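Local coordinates for pyrroline carboxylate reductase (Plasmodium falciparum, PDB 2RCY) that reduces pyrroline-5-carboxylate to proline, the last step of proline synthesis, and binds NADP as its nicotinamide cofactor, at the interface of chains A and B. Coordinates in Å, arbitrary orientation; residue numbers count along the deposited sequence, not the author numbering. Chains: chain A/B, Pyrroline carboxylate reductase.

Contact 1: the interface of chains A and B. Residues chain A 233, 236-237, 240, 242; chain B 175, 242, 245-246, 249.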
ATOM      1  N   GLY A 233      17.160  -1.309 -13.478  1.00 24.55           N
ATOM      2  CA  GLY A 233      17.003  -0.001 -12.842  1.00 24.49           C
ATOM      3  C   GLY A 233      15.725   0.719 -13.239  1.00 24.50           C
ATOM      4  O   GLY A 233      15.100   1.386 -12.411  1.00 24.51           O
ATOM      5  N   SER A 236      12.615  -0.954 -11.701  1.00 24.79           N
ATOM      6  CA  SER A 236      12.477  -0.485 -10.329  1.00 24.91           C
ATOM      7  C   SER A 236      11.739   0.854 -10.255  1.00 25.01           C
ATOM      8  O   SER A 236      10.906   1.057  -9.371  1.00 24.99           O
ATOM      9  CB  SER A 236      13.854  -0.370  -9.675  1.00 24.82           C
ATOM     10  OG  SER A 236      13.756   0.127  -8.352  1.00 25.07           O
ATOM     11  N   LEU A 237      12.052   1.757 -11.185  1.00 25.14           N
ATOM     12  CA  LEU A 237      11.397   3.067 -11.267  1.00 25.22           C
ATOM     13  C   LEU A 237       9.915   2.941 -11.610  1.00 25.35           C
ATOM     14  O   LEU A 237       9.094   3.726 -11.132  1.00 25.38           O
ATOM     15  CB  LEU A 237      12.090   3.964 -12.299  1.00 25.15           C
ATOM     16  CG  LEU A 237      13.457   4.577 -11.979  1.00 25.05           C
ATOM     17  CD1 LEU A 237      13.980   5.331 -13.191  1.00 25.03           C
ATOM     18  CD2 LEU A 237      13.409   5.498 -10.763  1.00 24.75           C
ATOM     19  N   ASN A 240       7.921   1.600  -8.473  1.00 25.96           N
ATOM     20  CA  ASN A 240       7.687   2.626  -7.469  1.00 25.86           C
ATOM     21  C   ASN A 240       7.037   3.894  -8.029  1.00 25.84           C
ATOM     22  O   ASN A 240       7.068   4.949  -7.390  1.00 25.91           O
ATOM     23  CB  ASN A 240       8.995   2.954  -6.740  1.00 25.94           C
ATOM     24  CG  ASN A 240       9.552   1.767  -5.969  1.00 25.91           C
ATOM     25  OD1 ASN A 240       8.805   0.935  -5.456  1.00 26.27           O
ATOM     26  ND2 ASN A 240      10.873   1.691  -5.877  1.00 26.07           N
ATOM     27  N   PHE A 242       7.689   6.102 -10.471  1.00 25.53           N
ATOM     28  CA  PHE A 242       8.557   7.275 -10.604  1.00 25.47           C
ATOM     29  C   PHE A 242       7.900   8.373 -11.437  1.00 25.51           C
ATOM     30  O   PHE A 242       7.911   9.541 -11.049  1.00 25.45           O
ATOM     31  CB  PHE A 242       9.905   6.868 -11.207  1.00 25.44           C
ATOM     32  CG  PHE A 242      10.844   8.017 -11.446  1.00 25.20           C
ATOM     33  CD1 PHE A 242      11.541   8.597 -10.393  1.00 25.16           C
ATOM     34  CD2 PHE A 242      11.052   8.503 -12.734  1.00 25.21           C
ATOM     35  CE1 PHE A 242      12.418   9.653 -10.617  1.00 25.25           C
ATOM     36  CE2 PHE A 242      11.927   9.557 -12.967  1.00 25.09           C
ATOM     37  CZ  PHE A 242      12.611  10.134 -11.907  1.00 25.26           C
TER
ATOM     38  N   LEU B 175      13.718   9.547 -18.406  1.00 24.43           N
ATOM     39  CA  LEU B 175      12.402   9.306 -17.819  1.00 24.42           C
ATOM     40  C   LEU B 175      11.972  10.477 -16.932  1.00 24.42           C
ATOM     41  O   LEU B 175      10.791  10.826 -16.890  1.00 24.47           O
ATOM     42  CB  LEU B 175      12.381   7.983 -17.038  1.00 24.41           C
ATOM     43  CG  LEU B 175      11.064   7.489 -16.418  1.00 24.36           C
ATOM     44  CD1 LEU B 175       9.948   7.329 -17.449  1.00 24.28           C
ATOM     45  CD2 LEU B 175      11.284   6.185 -15.680  1.00 24.42           C
ATOM     46  N   PHE B 242      10.024   9.917  -3.442  1.00 25.63           N
ATOM     47  CA  PHE B 242      10.811  10.202  -4.645  1.00 25.50           C
ATOM     48  C   PHE B 242      12.286   9.836  -4.483  1.00 25.57           C
ATOM     49  O   PHE B 242      12.884   9.231  -5.375  1.00 25.43           O
ATOM     50  CB  PHE B 242      10.660  11.680  -5.016  1.00 25.45           C
ATOM     51  CG  PHE B 242      11.523  12.124  -6.165  1.00 25.31           C
ATOM     52  CD1 PHE B 242      11.164  11.835  -7.478  1.00 25.22           C
ATOM     53  CD2 PHE B 242      12.685  12.854  -5.934  1.00 25.24           C
ATOM     54  CE1 PHE B 242      11.957  12.256  -8.540  1.00 25.20           C
ATOM     55  CE2 PHE B 242      13.487  13.277  -6.992  1.00 25.25           C
ATOM     56  CZ  PHE B 242      13.121  12.978  -8.297  1.00 25.20           C
ATOM     57  N   THR B 245      12.813   6.055  -4.249  1.00 26.06           N
ATOM     58  CA  THR B 245      12.558   5.528  -5.590  1.00 26.29           C
ATOM     59  C   THR B 245      13.813   5.591  -6.461  1.00 26.48           C
ATOM     60  O   THR B 245      14.187   4.602  -7.094  1.00 26.53           O
ATOM     61  CB  THR B 245      11.395   6.288  -6.280  1.00 26.19           C
ATOM     62  OG1 THR B 245      10.204   6.147  -5.499  1.00 26.11           O
ATOM     63  CG2 THR B 245      11.134   5.750  -7.683  1.00 26.18           C
ATOM     64  N   VAL B 246      14.457   6.757  -6.472  1.00 26.73           N
ATOM     65  CA  VAL B 246      15.679   6.978  -7.239  1.00 27.03           C
ATOM     66  C   VAL B 246      16.818   6.108  -6.701  1.00 27.21           C
ATOM     67  O   VAL B 246      17.526   5.464  -7.475  1.00 27.17           O
ATOM     68  CB  VAL B 246      16.080   8.483  -7.244  1.00 27.02           C
ATOM     69  CG1 VAL B 246      17.443   8.690  -7.892  1.00 27.05           C
ATOM     70  CG2 VAL B 246      15.026   9.317  -7.961  1.00 27.03           C
ATOM     71  N   ALA B 249      16.297   2.366  -7.412  1.00 28.60           N
ATOM     72  CA  ALA B 249      16.529   2.079  -8.829  1.00 28.68           C
ATOM     73  C   ALA B 249      18.012   1.908  -9.139  1.00 28.81           C
ATOM     74  O   ALA B 249      18.397   1.013  -9.894  1.00 28.77           O
ATOM     75  CB  ALA B 249      15.941   3.175  -9.685  1.00 28.66           C
TER
HETATM   76  O   HOH W   1      12.653   2.511  -7.714  1.00 28.76           O
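A:Phe242 and B:Phe242 meet corner to corner, the CE1 of one ring 3.4 Å from the CE1 of the other. Each phenyl group stands at the start of helix 242-260, its CG anti to the backbone N (chi1 177° in chain A), and this aims both rings into the seam. Around the rim of the A:Phe242 ring, B:Val246 touches CE1 with its CG2 branch at 3.7 Å; at the opposite rim the B:Leu175 side chain runs antiparallel alongside, CD2 to CD2 at 3.8 Å. A second apolar group centres on A:Leu237, whose CD1 meets the same B:Leu175 methyl and whose CD2 packs on the methyl CB of B:Ala249 at 3.6 Å. CG2 of B:Thr245 lies beside that CD2 and also rests on CB of A:Asn240, at 3.6 Å. Polar contact across the seam runs through a water, held by the hydroxyl OG and carbonyl O of A:Ser236, the amide ND2 of A:Asn240 and, from chain B, the carbonyl O of B:Thr245 at 2.7 Å. A:Ser236 OG lies anti to its backbone N (chi1 178°), which points it at the water and leaves it in van der Waals contact with CA of B:Ala249 (3.4 Å). The patch locks helices 229-239 and 242-260 of one subunit against helices 242-260 and 169-186 of the other, in the family's dimerisation region.

Contact 2: the interface of chains A and B. Residues chain A 117, 165, 169-171, 173-174; chain B 201-202, 205, 223.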
ATOM      1  N   PRO A 117      18.394  29.605 -11.007  1.00 35.36           N
ATOM      2  CA  PRO A 117      19.462  29.468 -12.011  1.00 35.39           C
ATOM      3  C   PRO A 117      19.843  30.735 -12.788  1.00 35.43           C
ATOM      4  O   PRO A 117      20.875  30.744 -13.461  1.00 35.40           O
ATOM      5  CB  PRO A 117      18.888  28.429 -12.974  1.00 35.36           C
ATOM      6  CG  PRO A 117      18.074  27.567 -12.116  1.00 35.35           C
ATOM      7  CD  PRO A 117      17.431  28.492 -11.122  1.00 35.34           C
ATOM      8  N   ILE A 165       6.672  23.889 -13.227  1.00 26.83           N
ATOM      9  CA  ILE A 165       7.777  23.270 -13.963  1.00 26.66           C
ATOM     10  C   ILE A 165       9.037  24.139 -13.944  1.00 26.55           C
ATOM     11  O   ILE A 165      10.105  23.682 -13.538  1.00 26.46           O
ATOM     12  CB  ILE A 165       7.375  22.955 -15.431  1.00 26.63           C
ATOM     13  CG1 ILE A 165       6.369  21.804 -15.469  1.00 26.65           C
ATOM     14  CG2 ILE A 165       8.605  22.623 -16.288  1.00 26.67           C
ATOM     15  CD1 ILE A 165       5.654  21.659 -16.789  1.00 26.89           C
ATOM     16  N   GLY A 169      10.741  23.877 -10.634  1.00 25.75           N
ATOM     17  CA  GLY A 169      11.593  22.843 -11.220  1.00 25.62           C
ATOM     18  C   GLY A 169      12.953  22.603 -10.584  1.00 25.60           C
ATOM     19  O   GLY A 169      13.294  21.453 -10.307  1.00 25.47           O
ATOM     20  N   PRO A 170      13.742  23.677 -10.351  1.00 25.59           N
ATOM     21  CA  PRO A 170      15.064  23.480  -9.754  1.00 25.59           C
ATOM     22  C   PRO A 170      15.049  22.578  -8.523  1.00 25.58           C
ATOM     23  O   PRO A 170      15.934  21.738  -8.377  1.00 25.67           O
ATOM     24  CB  PRO A 170      15.492  24.901  -9.379  1.00 25.63           C
ATOM     25  CG  PRO A 170      14.810  25.757 -10.372  1.00 25.51           C
ATOM     26  CD  PRO A 170      13.483  25.105 -10.625  1.00 25.53           C
ATOM     27  N   ALA A 171      14.038  22.741  -7.668  1.00 25.62           N
ATOM     28  CA  ALA A 171      13.903  21.945  -6.446  1.00 25.54           C
ATOM     29  C   ALA A 171      13.780  20.447  -6.720  1.00 25.46           C
ATOM     30  O   ALA A 171      14.356  19.641  -5.992  1.00 25.62           O
ATOM     31  CB  ALA A 171      12.724  22.430  -5.620  1.00 25.56           C
ATOM     32  N   VAL A 173      14.887  18.956  -9.476  1.00 24.90           N
ATOM     33  CA  VAL A 173      16.182  18.601 -10.053  1.00 24.73           C
ATOM     34  C   VAL A 173      17.248  18.506  -8.959  1.00 24.62           C
ATOM     35  O   VAL A 173      18.024  17.553  -8.936  1.00 24.62           O
ATOM     36  CB  VAL A 173      16.621  19.591 -11.168  1.00 24.75           C
ATOM     37  CG1 VAL A 173      17.847  19.064 -11.911  1.00 24.55           C
ATOM     38  CG2 VAL A 173      15.483  19.832 -12.150  1.00 24.47           C
ATOM     39  N   TYR A 174      17.266  19.481  -8.049  1.00 24.56           N
ATOM     40  CA  TYR A 174      18.168  19.455  -6.892  1.00 24.47           C
ATOM     41  C   TYR A 174      18.000  18.184  -6.066  1.00 24.47           C
ATOM     42  O   TYR A 174      18.989  17.582  -5.649  1.00 24.58           O
ATOM     43  CB  TYR A 174      17.967  20.678  -5.986  1.00 24.34           C
ATOM     44  CG  TYR A 174      18.456  21.998  -6.550  1.00 24.41           C
ATOM     45  CD1 TYR A 174      19.644  22.083  -7.285  1.00 24.13           C
ATOM     46  CD2 TYR A 174      17.743  23.174  -6.319  1.00 24.50           C
ATOM     47  CE1 TYR A 174      20.090  23.303  -7.791  1.00 24.24           C
ATOM     48  CE2 TYR A 174      18.180  24.394  -6.818  1.00 24.41           C
ATOM     49  CZ  TYR A 174      19.351  24.453  -7.551  1.00 24.45           C
ATOM     50  OH  TYR A 174      19.775  25.667  -8.038  1.00 24.27           O
TER
ATOM     51  N   THR B 201      15.466  24.294 -17.252  1.00 29.21           N
ATOM     52  CA  THR B 201      15.383  24.200 -15.797  1.00 29.36           C
ATOM     53  C   THR B 201      16.442  23.244 -15.246  1.00 29.49           C
ATOM     54  O   THR B 201      17.110  23.552 -14.255  1.00 29.43           O
ATOM     55  CB  THR B 201      13.973  23.764 -15.346  1.00 29.32           C
ATOM     56  OG1 THR B 201      13.008  24.706 -15.829  1.00 29.38           O
ATOM     57  CG2 THR B 201      13.882  23.711 -13.843  1.00 29.26           C
ATOM     58  N   ILE B 202      16.595  22.095 -15.900  1.00 29.73           N
ATOM     59  CA  ILE B 202      17.607  21.115 -15.515  1.00 30.00           C
ATOM     60  C   ILE B 202      19.019  21.651 -15.776  1.00 30.25           C
ATOM     61  O   ILE B 202      19.899  21.536 -14.918  1.00 30.22           O
ATOM     62  CB  ILE B 202      17.386  19.752 -16.215  1.00 30.03           C
ATOM     63  CG1 ILE B 202      16.031  19.163 -15.807  1.00 29.86           C
ATOM     64  CG2 ILE B 202      18.509  18.786 -15.864  1.00 29.91           C
ATOM     65  CD1 ILE B 202      15.615  17.937 -16.588  1.00 29.84           C
ATOM     66  N   SER B 205      19.857  24.200 -13.132  1.00 32.41           N
ATOM     67  CA  SER B 205      20.041  23.592 -11.812  1.00 32.82           C
ATOM     68  C   SER B 205      21.396  22.901 -11.663  1.00 33.14           C
ATOM     69  O   SER B 205      22.057  23.046 -10.635  1.00 33.15           O
ATOM     70  CB  SER B 205      18.917  22.598 -11.509  1.00 32.83           C
ATOM     71  OG  SER B 205      17.645  23.207 -11.630  1.00 32.67           O
ATOM     72  N   ILE B 223      14.871  27.780  -2.951  1.00 29.96           N
ATOM     73  CA  ILE B 223      13.723  27.885  -3.847  1.00 29.77           C
ATOM     74  C   ILE B 223      12.389  27.722  -3.100  1.00 29.62           C
ATOM     75  O   ILE B 223      11.318  28.018  -3.637  1.00 29.56           O
ATOM     76  CB  ILE B 223      13.868  26.909  -5.061  1.00 29.78           C
ATOM     77  CG1 ILE B 223      12.561  26.789  -5.851  1.00 29.75           C
ATOM     78  CG2 ILE B 223      14.366  25.543  -4.615  1.00 29.85           C
ATOM     79  CD1 ILE B 223      12.672  25.938  -7.078  1.00 29.90           C
TER
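A:Tyr174 offers the CE1 rim of its phenol ring to B:Ser205, whose CB lies over one face near that rim and whose carbonyl O sits beyond it, 3.5 Å from CE1. The pyrrolidine ring of A:Pro170 is clasped on both faces by chain B. Over one face comes the chain tip of B:Ile223, with CD1 3.7 Å from the proline CD; below the other, the methyl CG2 of B:Thr201 sits toward the N–CD rim, 3.5 Å from CD, and the hydroxyl OG of B:Ser205 toward CA and CB. B:Thr201 and B:Ile223 both cross the ring at about a right angle. B:Ile223 has CG1 anti to its backbone N (chi1 168°), which extends the chain toward helix 169-186, and its CG2 branch packs on CB of A:Ala171 at 3.7 Å. One turn on, A:Val173 sets its two methyls against neighbouring side chains: CG1 on CB of B:Ser205 at 3.7 Å, CG2 on CG1 of B:Ile202 at 3.8 Å. Packing thus joins the start of helix 169-186 of chain A to helix 191-211 and B:Ile223 of chain B. The B:Ser205 hydroxyl is tied back into its own helix, OG donating to the carbonyl O of B:Thr201 at 2.7 Å, tilted 30° from the carbonyl plane.

Contact 3: the interface of chains A and B. Residues chain A 115, 122-124, 150, 152, 166; chain B 197, 200-201, 204.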
ATOM      1  N   ASN A 115      13.362  31.592 -12.152  1.00 35.67           N
ATOM      2  CA  ASN A 115      13.941  30.612 -11.234  1.00 35.49           C
ATOM      3  C   ASN A 115      15.363  31.004 -10.817  1.00 35.40           C
ATOM      4  O   ASN A 115      15.988  31.839 -11.470  1.00 35.38           O
ATOM      5  CB  ASN A 115      13.867  29.181 -11.796  1.00 35.43           C
ATOM      6  CG  ASN A 115      14.590  29.017 -13.126  1.00 35.32           C
ATOM      7  OD1 ASN A 115      15.407  29.848 -13.519  1.00 35.35           O
ATOM      8  ND2 ASN A 115      14.295  27.924 -13.818  1.00 34.91           N
ATOM      9  N   GLU A 122      21.540  31.320 -16.292  1.00 35.43           N
ATOM     10  CA  GLU A 122      20.896  30.166 -16.916  1.00 35.48           C
ATOM     11  C   GLU A 122      19.447  29.994 -16.447  1.00 35.40           C
ATOM     12  O   GLU A 122      18.943  28.873 -16.327  1.00 35.33           O
ATOM     13  CB  GLU A 122      21.718  28.899 -16.644  1.00 35.54           C
ATOM     14  CG  GLU A 122      21.703  27.884 -17.784  1.00 35.98           C
ATOM     15  CD  GLU A 122      22.356  28.408 -19.054  1.00 36.31           C
ATOM     16  OE1 GLU A 122      23.529  28.836 -18.995  1.00 36.50           O
ATOM     17  OE2 GLU A 122      21.694  28.385 -20.114  1.00 36.58           O
ATOM     18  N   GLY A 123      18.781  31.118 -16.200  1.00 35.34           N
ATOM     19  CA  GLY A 123      17.407  31.114 -15.714  1.00 35.28           C
ATOM     20  C   GLY A 123      16.379  30.756 -16.765  1.00 35.26           C
ATOM     21  O   GLY A 123      16.605  30.941 -17.961  1.00 35.26           O
ATOM     22  N   SER A 124      15.249  30.224 -16.312  1.00 35.27           N
ATOM     23  CA  SER A 124      14.107  29.981 -17.181  1.00 35.34           C
ATOM     24  C   SER A 124      12.969  30.903 -16.767  1.00 35.48           C
ATOM     25  O   SER A 124      12.624  30.991 -15.586  1.00 35.45           O
ATOM     26  CB  SER A 124      13.670  28.518 -17.115  1.00 35.31           C
ATOM     27  OG  SER A 124      12.637  28.257 -18.047  1.00 34.95           O
ATOM     28  N   ILE A 150      16.550  32.280 -20.552  1.00 39.53           N
ATOM     29  CA  ILE A 150      15.649  32.166 -21.701  1.00 39.14           C
ATOM     30  C   ILE A 150      14.211  32.458 -21.271  1.00 38.86           C
ATOM     31  O   ILE A 150      13.683  31.811 -20.365  1.00 38.82           O
ATOM     32  CB  ILE A 150      15.747  30.767 -22.378  1.00 39.17           C
ATOM     33  CG1 ILE A 150      17.145  30.555 -22.971  1.00 39.12           C
ATOM     34  CG2 ILE A 150      14.671  30.599 -23.460  1.00 39.13           C
ATOM     35  CD1 ILE A 150      17.455  29.118 -23.368  1.00 39.16           C
ATOM     36  N   HIS A 152      10.045  33.056 -22.286  1.00 37.87           N
ATOM     37  CA  HIS A 152       8.927  32.804 -23.191  1.00 37.66           C
ATOM     38  C   HIS A 152       7.731  33.657 -22.784  1.00 37.52           C
ATOM     39  O   HIS A 152       7.506  33.890 -21.596  1.00 37.49           O
ATOM     40  CB  HIS A 152       8.521  31.328 -23.149  1.00 37.67           C
ATOM     41  CG  HIS A 152       9.600  30.387 -23.584  1.00 37.78           C
ATOM     42  ND1 HIS A 152       9.676  29.883 -24.865  1.00 37.80           N
ATOM     43  CD2 HIS A 152      10.642  29.851 -22.906  1.00 37.55           C
ATOM     44  CE1 HIS A 152      10.721  29.080 -24.958  1.00 37.62           C
ATOM     45  NE2 HIS A 152      11.324  29.044 -23.784  1.00 37.50           N
ATOM     46  N   SER A 166       8.902  25.386 -14.386  1.00 26.43           N
ATOM     47  CA  SER A 166      10.045  26.279 -14.543  1.00 26.33           C
ATOM     48  C   SER A 166      10.453  26.952 -13.233  1.00 26.24           C
ATOM     49  O   SER A 166      11.635  26.985 -12.897  1.00 26.34           O
ATOM     50  CB  SER A 166       9.759  27.319 -15.630  1.00 26.31           C
ATOM     51  OG  SER A 166      10.782  28.292 -15.696  1.00 26.43           O
TER
ATOM     52  N   LEU B 197      11.131  24.267 -21.422  1.00 29.32           N
ATOM     53  CA  LEU B 197      11.157  24.700 -20.028  1.00 29.09           C
ATOM     54  C   LEU B 197      11.846  23.686 -19.125  1.00 28.95           C
ATOM     55  O   LEU B 197      12.585  24.069 -18.220  1.00 29.00           O
ATOM     56  CB  LEU B 197       9.740  24.991 -19.522  1.00 29.07           C
ATOM     57  CG  LEU B 197       9.049  26.250 -20.059  1.00 29.09           C
ATOM     58  CD1 LEU B 197       7.556  26.204 -19.788  1.00 29.03           C
ATOM     59  CD2 LEU B 197       9.659  27.511 -19.471  1.00 29.02           C
ATOM     60  N   GLN B 200      15.831  23.570 -19.891  1.00 28.82           N
ATOM     61  CA  GLN B 200      16.476  24.786 -19.402  1.00 28.97           C
ATOM     62  C   GLN B 200      16.520  24.816 -17.874  1.00 29.07           C
ATOM     63  O   GLN B 200      17.491  25.294 -17.280  1.00 29.09           O
ATOM     64  CB  GLN B 200      15.771  26.031 -19.961  1.00 28.92           C
ATOM     65  CG  GLN B 200      16.354  27.379 -19.513  1.00 29.01           C
ATOM     66  CD  GLN B 200      17.817  27.575 -19.893  1.00 29.16           C
ATOM     67  OE1 GLN B 200      18.310  26.994 -20.862  1.00 29.35           O
ATOM     68  NE2 GLN B 200      18.517  28.405 -19.127  1.00 28.96           N
ATOM     69  N   THR B 201      15.466  24.294 -17.252  1.00 29.21           N
ATOM     70  CA  THR B 201      15.383  24.200 -15.797  1.00 29.36           C
ATOM     71  C   THR B 201      16.442  23.244 -15.246  1.00 29.49           C
ATOM     72  O   THR B 201      17.110  23.552 -14.255  1.00 29.43           O
ATOM     73  CB  THR B 201      13.973  23.764 -15.346  1.00 29.32           C
ATOM     74  OG1 THR B 201      13.008  24.706 -15.829  1.00 29.38           O
ATOM     75  CG2 THR B 201      13.882  23.711 -13.843  1.00 29.26           C
ATOM     76  N   GLY B 204      19.967  24.759 -15.905  1.00 31.44           N
ATOM     77  CA  GLY B 204      20.214  25.801 -14.915  1.00 31.77           C
ATOM     78  C   GLY B 204      20.543  25.269 -13.534  1.00 32.03           C
ATOM     79  O   GLY B 204      21.406  25.817 -12.849  1.00 31.96           O
TER
HETATM   80  O   HOH W   2      16.706  27.277 -15.630  1.00 15.52           O
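B:Gln200 reaches from helix 191-211 across the seam and lays its amide among A:Glu122, A:Gly123 and A:Ile150. Its NE2 donates weakly to the backbone O of A:Glu122 at 2.9 Å, to the carboxylate OE2 of the same residue and to the O of A:Gly123. A bend at chi2 (59°) folds the amide toward A:Glu122 and the start of strand 123-129, bringing OE1 3.4 Å from the tip CD1 of A:Ile150, while CG packs on CB of A:Ser124 at 3.8 Å. One turn earlier, the CD2 branch of B:Leu197 comes tip-on to two serines, 3.4 Å from OG of A:Ser124 and beside CB of A:Ser166. A water links the chains, held by the carbonyl O of B:Gln200 at 2.7 Å, the O of A:Glu122 and the amide ND2 of A:Asn115. Behind this first shell, A:Asn115 braces chain A: its OD1 takes the backbone N of A:Ser124 at 2.8 Å, and its ND2 donates to the O of A:Ser166 at 3.0 Å. The serine hydroxyls also hydrogen-bond to each other. The site sets helix 191-211 of one subunit against strands 123-129 and 149-153, the A:Glu122 loop and the end of helix 159-167 of the other, adding weak direct and water-mediated polar contacts to the packed dimer interface.

The C-alpha centres of contact 2 and contact 3 lie about 8 Å apart, and the two share B:Thr201; helix 191-211 of chain B serves both, as does helix 159-167 of chain A, through A:Ile165 in contact 2 and A:Ser166 in contact 3. The centre of contact 1 is about 19 Å from that of contact 2 and 25 Å from that of contact 3. Helix 169-186 appears in contact 1 from chain B and in contact 2 from chain A, in keeping with the two-fold symmetry that gives every contact a twin. Together they suggest a closely associated pair of subunits, likely a building block of the ten-chain deposited assembly.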